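Local coordinates for appr-1-p processing domain protein (Thermus aquaticus Y51MC23, PDB 5M31) that is of unknown function but belongs to the macro domain family, whose fold layers a mixed beta-sheet between alpha-helices, at residues A22-L27 / V118-L123; Y83-P88 / C111-L116. All blocks are in the same frame, centred on the assembly; numbering follows the deposited sequence. Where two conformers were deposited one is given.

Contact 1 (A22-L27 / V118-L123); sequences APVEAL and VRSIAL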
loop_
_atom_site.group_PDB
_atom_site.type_symbol
_atom_site.label_atom_id
_atom_site.label_comp_id
_atom_site.label_asym_id
_atom_site.label_seq_id
_atom_site.Cartn_x
_atom_site.Cartn_y
_atom_site.Cartn_z
ATOM N N ALA A 22 12.838 2.168 -0.474
ATOM C CA ALA A 22 12.472 3.495 -0.857
ATOM C C ALA A 22 12.731 4.427 0.371
ATOM O O ALA A 22 12.275 4.117 1.454
ATOM C CB ALA A 22 11.038 3.552 -1.256
ATOM N N PRO A 23 13.349 5.573 0.163
ATOM C CA PRO A 23 13.792 6.421 1.336
ATOM C C PRO A 23 12.730 7.414 1.751
ATOM O O PRO A 23 12.915 8.652 1.662
ATOM C CB PRO A 23 15.036 7.054 0.812
ATOM C CG PRO A 23 14.751 7.292 -0.641
ATOM C CD PRO A 23 13.884 6.118 -1.094
ATOM N N VAL A 24 11.562 6.864 2.088
ATOM C CA VAL A 24 10.353 7.661 2.261
ATOM C C VAL A 24 9.754 7.458 3.636
ATOM O O VAL A 24 10.219 6.656 4.384
ATOM C CB VAL A 24 9.305 7.272 1.177
ATOM C CG1 VAL A 24 9.850 7.589 -0.202
ATOM C CG2 VAL A 24 8.967 5.812 1.324
ATOM N N GLU A 25 8.699 8.203 3.953
ATOM C CA GLU A 25 8.067 8.148 5.279
ATOM C C GLU A 25 7.138 6.964 5.403
ATOM O O GLU A 25 6.898 6.522 6.501
ATOM C CB GLU A 25 7.240 9.418 5.547
ATOM C CG GLU A 25 8.072 10.675 5.735
ATOM C CD GLU A 25 7.246 11.905 6.080
ATOM O OE1 GLU A 25 6.037 11.866 6.103
ATOM O OE2 GLU A 25 7.837 12.958 6.340
ATOM N N ALA A 26 6.545 6.519 4.280
ATOM C CA ALA A 26 5.485 5.517 4.335
ATOM C C ALA A 26 5.673 4.548 3.175
ATOM O O ALA A 26 5.933 4.990 2.075
ATOM C CB ALA A 26 4.110 6.165 4.275
ATOM N N LEU A 27 5.495 3.261 3.455
ATOM C CA LEU A 27 5.417 2.235 2.420
ATOM C C LEU A 27 4.025 1.652 2.381
ATOM O O LEU A 27 3.407 1.397 3.420
ATOM C CB LEU A 27 6.383 1.099 2.686
ATOM C CG LEU A 27 7.877 1.445 2.693
ATOM C CD1 LEU A 27 8.668 0.160 2.928
ATOM C CD2 LEU A 27 8.334 2.162 1.435
ATOM N N VAL A 118 1.545 12.736 5.897
ATOM C CA VAL A 118 2.678 12.045 5.248
ATOM C C VAL A 118 3.185 12.822 4.054
ATOM O O VAL A 118 2.386 13.336 3.262
ATOM C CB VAL A 118 2.220 10.628 4.804
ATOM C CG1 VAL A 118 3.215 10.004 3.854
ATOM C CG2 VAL A 118 2.036 9.784 6.035
ATOM N N ARG A 119 4.529 13.005 3.954
ATOM C CA ARG A 119 5.092 13.863 2.919
ATOM C C ARG A 119 5.798 13.060 1.824
ATOM O O ARG A 119 6.181 13.620 0.807
ATOM C CB ARG A 119 6.117 14.848 3.520
ATOM C CG ARG A 119 5.574 15.673 4.655
ATOM C CD ARG A 119 4.379 16.515 4.247
ATOM N NE ARG A 119 4.642 17.329 3.055
ATOM C CZ ARG A 119 5.299 18.489 3.012
ATOM N NH1 ARG A 119 5.807 19.082 4.112
ATOM N NH2 ARG A 119 5.450 19.103 1.838
ATOM N N SER A 120 6.011 11.770 2.060
ATOM C CA SER A 120 6.575 10.911 1.009
ATOM C C SER A 120 6.122 9.489 1.225
ATOM O O SER A 120 6.000 9.036 2.356
ATOM C CB SER A 120 8.107 10.988 0.987
ATOM O OG SER A 120 8.621 10.640 2.239
ATOM N N ILE A 121 5.815 8.802 0.122
ATOM C CA ILE A 121 5.225 7.466 0.180
ATOM C C ILE A 121 5.624 6.705 -1.078
ATOM O O ILE A 121 5.789 7.291 -2.150
ATOM C CB ILE A 121 3.679 7.532 0.327
ATOM C CG1 ILE A 121 3.069 6.169 0.641
ATOM C CG2 ILE A 121 3.051 8.222 -0.857
ATOM C CD1 ILE A 121 1.690 6.270 1.297
ATOM N N ALA A 122 5.804 5.397 -0.926
ATOM C CA ALA A 122 6.102 4.513 -2.042
ATOM C C ALA A 122 5.117 3.354 -2.052
ATOM O O ALA A 122 4.774 2.835 -1.005
ATOM C CB ALA A 122 7.523 3.950 -1.968
ATOM N N LEU A 123 4.775 2.966 -3.271
ATOM C CA LEU A 123 3.763 1.970 -3.539
ATOM C C LEU A 123 4.287 0.938 -4.526
ATOM O O LEU A 123 5.032 1.273 -5.446
ATOM C CB LEU A 123 2.619 2.596 -4.315
ATOM C CG LEU A 123 1.544 3.469 -3.974
ATOM C CD1 LEU A 123 2.136 4.825 -3.670
ATOM C CD2 LEU A 123 0.577 3.471 -5.162
HETATM O O HOH W 1 11.470 10.978 1.606
#

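Contact 2 (Y83-P88 / C111-L116); sequences YIFNFP and CRIQEL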
loop_
_atom_site.group_PDB
_atom_site.type_symbol
_atom_site.label_atom_id
_atom_site.label_comp_id
_atom_site.label_asym_id
_atom_site.label_seq_id
_atom_site.Cartn_x
_atom_site.Cartn_y
_atom_site.Cartn_z
ATOM N N TYR A 83 5.664 4.631 8.619
ATOM C CA TYR A 83 4.344 3.986 8.459
ATOM C C TYR A 83 4.378 2.904 7.442
ATOM O O TYR A 83 4.993 3.045 6.369
ATOM C CB TYR A 83 3.296 5.005 8.017
ATOM C CG TYR A 83 3.127 6.194 8.938
ATOM C CD1 TYR A 83 2.506 6.076 10.153
ATOM C CD2 TYR A 83 3.627 7.411 8.576
ATOM C CE1 TYR A 83 2.322 7.169 10.972
ATOM C CE2 TYR A 83 3.518 8.508 9.417
ATOM C CZ TYR A 83 2.845 8.373 10.600
ATOM O OH TYR A 83 2.700 9.487 11.449
ATOM N N ILE A 84 3.663 1.831 7.769
ATOM C CA ILE A 84 3.291 0.782 6.802
ATOM C C ILE A 84 1.794 0.873 6.541
ATOM O O ILE A 84 1.037 0.859 7.493
ATOM C CB ILE A 84 3.624 -0.604 7.323
ATOM C CG1 ILE A 84 5.091 -0.718 7.776
ATOM C CG2 ILE A 84 3.340 -1.643 6.202
ATOM C CD1 ILE A 84 6.093 -0.493 6.699
ATOM N N PHE A 85 1.404 1.163 5.283
ATOM C CA PHE A 85 0.017 1.315 4.883
ATOM C C PHE A 85 -0.393 -0.019 4.238
ATOM O O PHE A 85 0.041 -0.287 3.106
ATOM C CB PHE A 85 -0.149 2.379 3.848
ATOM C CG PHE A 85 -0.199 3.820 4.389
ATOM C CD1 PHE A 85 0.606 4.277 5.393
ATOM C CD2 PHE A 85 -0.966 4.742 3.731
ATOM C CE1 PHE A 85 0.552 5.652 5.812
ATOM C CE2 PHE A 85 -1.016 6.083 4.104
ATOM C CZ PHE A 85 -0.271 6.526 5.174
ATOM N N ASN A 86 -1.159 -0.808 4.980
ATOM C CA ASN A 86 -1.530 -2.163 4.562
ATOM C C ASN A 86 -2.833 -2.000 3.782
ATOM O O ASN A 86 -3.871 -1.745 4.357
ATOM C CB ASN A 86 -1.648 -3.112 5.740
ATOM C CG ASN A 86 -0.343 -3.306 6.498
ATOM O OD1 ASN A 86 0.552 -4.056 6.069
ATOM N ND2 ASN A 86 -0.178 -2.529 7.622
ATOM N N PHE A 87 -2.685 -2.075 2.459
ATOM C CA PHE A 87 -3.749 -1.714 1.437
ATOM C C PHE A 87 -4.384 -3.009 0.951
ATOM O O PHE A 87 -3.755 -3.756 0.232
ATOM C CB PHE A 87 -2.994 -0.982 0.291
ATOM C CG PHE A 87 -3.846 -0.427 -0.801
ATOM C CD1 PHE A 87 -4.574 -1.240 -1.639
ATOM C CD2 PHE A 87 -3.771 0.896 -1.128
ATOM C CE1 PHE A 87 -5.283 -0.736 -2.717
ATOM C CE2 PHE A 87 -4.440 1.415 -2.232
ATOM C CZ PHE A 87 -5.209 0.601 -3.012
ATOM N N PRO A 88 -5.630 -3.266 1.331
ATOM C CA PRO A 88 -6.261 -4.487 0.865
ATOM C C PRO A 88 -6.584 -4.435 -0.644
ATOM O O PRO A 88 -7.197 -3.492 -1.103
ATOM C CB PRO A 88 -7.559 -4.555 1.722
ATOM C CG PRO A 88 -7.328 -3.618 2.833
ATOM C CD PRO A 88 -6.471 -2.556 2.300
ATOM N N CYS A 111 -6.902 9.617 1.853
ATOM C CA CYS A 111 -7.379 9.927 3.222
ATOM C C CYS A 111 -6.292 9.748 4.273
ATOM O O CYS A 111 -6.085 10.635 5.116
ATOM C CB CYS A 111 -8.554 9.047 3.585
ATOM S SG CYS A 111 -9.984 9.406 2.558
ATOM N N ARG A 112 -5.584 8.618 4.259
ATOM C CA ARG A 112 -4.621 8.319 5.331
ATOM C C ARG A 112 -3.388 9.198 5.200
ATOM O O ARG A 112 -2.815 9.603 6.208
ATOM C CB ARG A 112 -4.153 6.876 5.300
ATOM C CG ARG A 112 -5.108 5.833 5.880
ATOM C CD ARG A 112 -6.099 6.293 6.915
ATOM N NE ARG A 112 -5.541 6.460 8.254
ATOM C CZ ARG A 112 -5.294 5.461 9.106
ATOM N NH1 ARG A 112 -5.712 4.249 8.829
ATOM N NH2 ARG A 112 -4.662 5.696 10.266
ATOM N N ILE A 113 -2.966 9.450 3.967
ATOM C CA ILE A 113 -1.811 10.364 3.715
ATOM C C ILE A 113 -2.127 11.721 4.330
ATOM O O ILE A 113 -1.280 12.317 5.099
ATOM C CB ILE A 113 -1.533 10.451 2.192
ATOM C CG1 ILE A 113 -0.932 9.119 1.710
ATOM C CG2 ILE A 113 -0.667 11.670 1.881
ATOM C CD1 ILE A 113 -0.840 9.065 0.207
ATOM N N GLN A 114 -3.324 12.217 4.070
ATOM C CA GLN A 114 -3.730 13.532 4.582
ATOM C C GLN A 114 -3.880 13.548 6.071
ATOM O O GLN A 114 -3.349 14.502 6.717
ATOM C CB GLN A 114 -4.941 14.036 3.771
ATOM C CG GLN A 114 -4.411 14.285 2.351
ATOM C CD GLN A 114 -5.300 15.047 1.416
ATOM O OE1 GLN A 114 -6.530 14.951 1.469
ATOM N NE2 GLN A 114 -4.651 15.828 0.492
ATOM N N GLU A 115 -4.520 12.536 6.649
ATOM C CA GLU A 115 -4.736 12.407 8.116
ATOM C C GLU A 115 -3.419 12.457 8.868
ATOM O O GLU A 115 -3.305 13.154 9.898
ATOM C CB GLU A 115 -5.433 11.087 8.495
ATOM C CG GLU A 115 -6.926 11.035 8.198
ATOM C CD GLU A 115 -7.546 9.664 8.256
ATOM O OE1 GLU A 115 -6.848 8.626 8.456
ATOM O OE2 GLU A 115 -8.742 9.552 7.902
ATOM N N LEU A 116 -2.433 11.748 8.327
ATOM C CA LEU A 116 -1.170 11.535 8.980
ATOM C C LEU A 116 -0.117 12.555 8.535
ATOM O O LEU A 116 0.990 12.542 9.076
ATOM C CB LEU A 116 -0.664 10.118 8.759
ATOM C CG LEU A 116 -1.513 9.043 9.433
ATOM C CD1 LEU A 116 -1.210 7.664 8.901
ATOM C CD2 LEU A 116 -1.325 9.113 10.947
HETATM O O HOH W 2 3.471 11.883 10.057
#

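Contact 1 (A22-L27 / V118-L123)
Ser120 OG is held by two partners. Glu25 N donates to Ser120 OG at 3.0 Å, and a water that donates to Pro23 O lies 2.9 Å from Ser120 OG. With OG between the backbone N and carbonyl carbon (chi1 57°), this small hydroxyl reaches the chain just before Ala26, where strand pairing is only starting; Glu25 N and Ala26 N make just weak bonds to Ser120 O. Ser120 N is buried without a partner. Glu25 returns the grip: extended beyond CG, its OE1 takes Arg119 N at 2.9 Å, nearly straight (167°) but from above the carboxylate plane. The guanidinium of Arg119 leads away to Gly151 O. Parallel pairing is then set by Ala122 N, which donates to Ala26 O at 3.0 Å, in the carbonyl plane. On one face Ala26 CB rests 3.8 Å from Ile121 CG1, beside Val118; on the other, bare methyl groups let Ala122 CB meet Ala22 CB at 3.6 Å, flanked by Val24 CG2 and Leu27 CD2. Pro23 centres an inverse gamma turn that leads into the strand. Strands 26-31 and 120-123 thereby become parallel neighbours in the middle of the mixed sheet of the macro domain fold.

Contact 2 (Y83-P88 / C111-L116)
Phe85 drives the far end of its ring against helix 99-116, Phe85 CE2 lying 3.4 Å from Arg112 CB. This is the packing of a beta-alpha-beta crossover: segment 111-116 of the helix runs back at 156° to strand 83-88, their axes 11.1 Å apart at closest approach, before the chain enters strand 120-123. A flat, rigid phenyl spans that gap well. Phe85 CE2 also meets Ile113 CG1 at 3.9 Å, the two side chains crossing at about a right angle, and Phe85 CZ meets Leu116 CD1 tip to tip at 4.0 Å. Ile113 and Leu116 thus bring apolar branches to the far end of the ring. Arg112 contributes only its aliphatic root here; its chain bends at chi2 and chi3, turning the charged end away, and in the conformer given NE forms a salt bridge to Glu115 OE1. Tyr83, two residues before Phe85 and so on the same side of the strand, lays one ring face under Leu116 CD1, which is offset toward the rim. An amphipathic residue fits here, since the phenol is bridged to the helix by a water 2.9 Å from Tyr83 OH that donates to Leu116 O at 2.7 Å.

The centres of the two contacts lie 10 Å apart; contact 1 is within the mixed sheet, and contact 2 lies between that sheet and the helix covering it. Along the chain come 22-27, 83-88, 111-116 and 118-123, so contact 2 falls wholly between the two halves of contact 1. Strands 26-31 and 83-88 are neighbours, joined by backbone hydrogen bonds between Leu27 and both Tyr83 and Phe85. Helix 99-116 is followed, after a short turn, by strand 120-123, which pairs on the other edge of strand 26-31. The crossover from 83-88 to 120-123 therefore passes over strand 26-31, and Ala26, Val118 and Ile121 share a hydrophobic layer with Tyr83, Phe85 and Ile113, tying sheet and helix into one core.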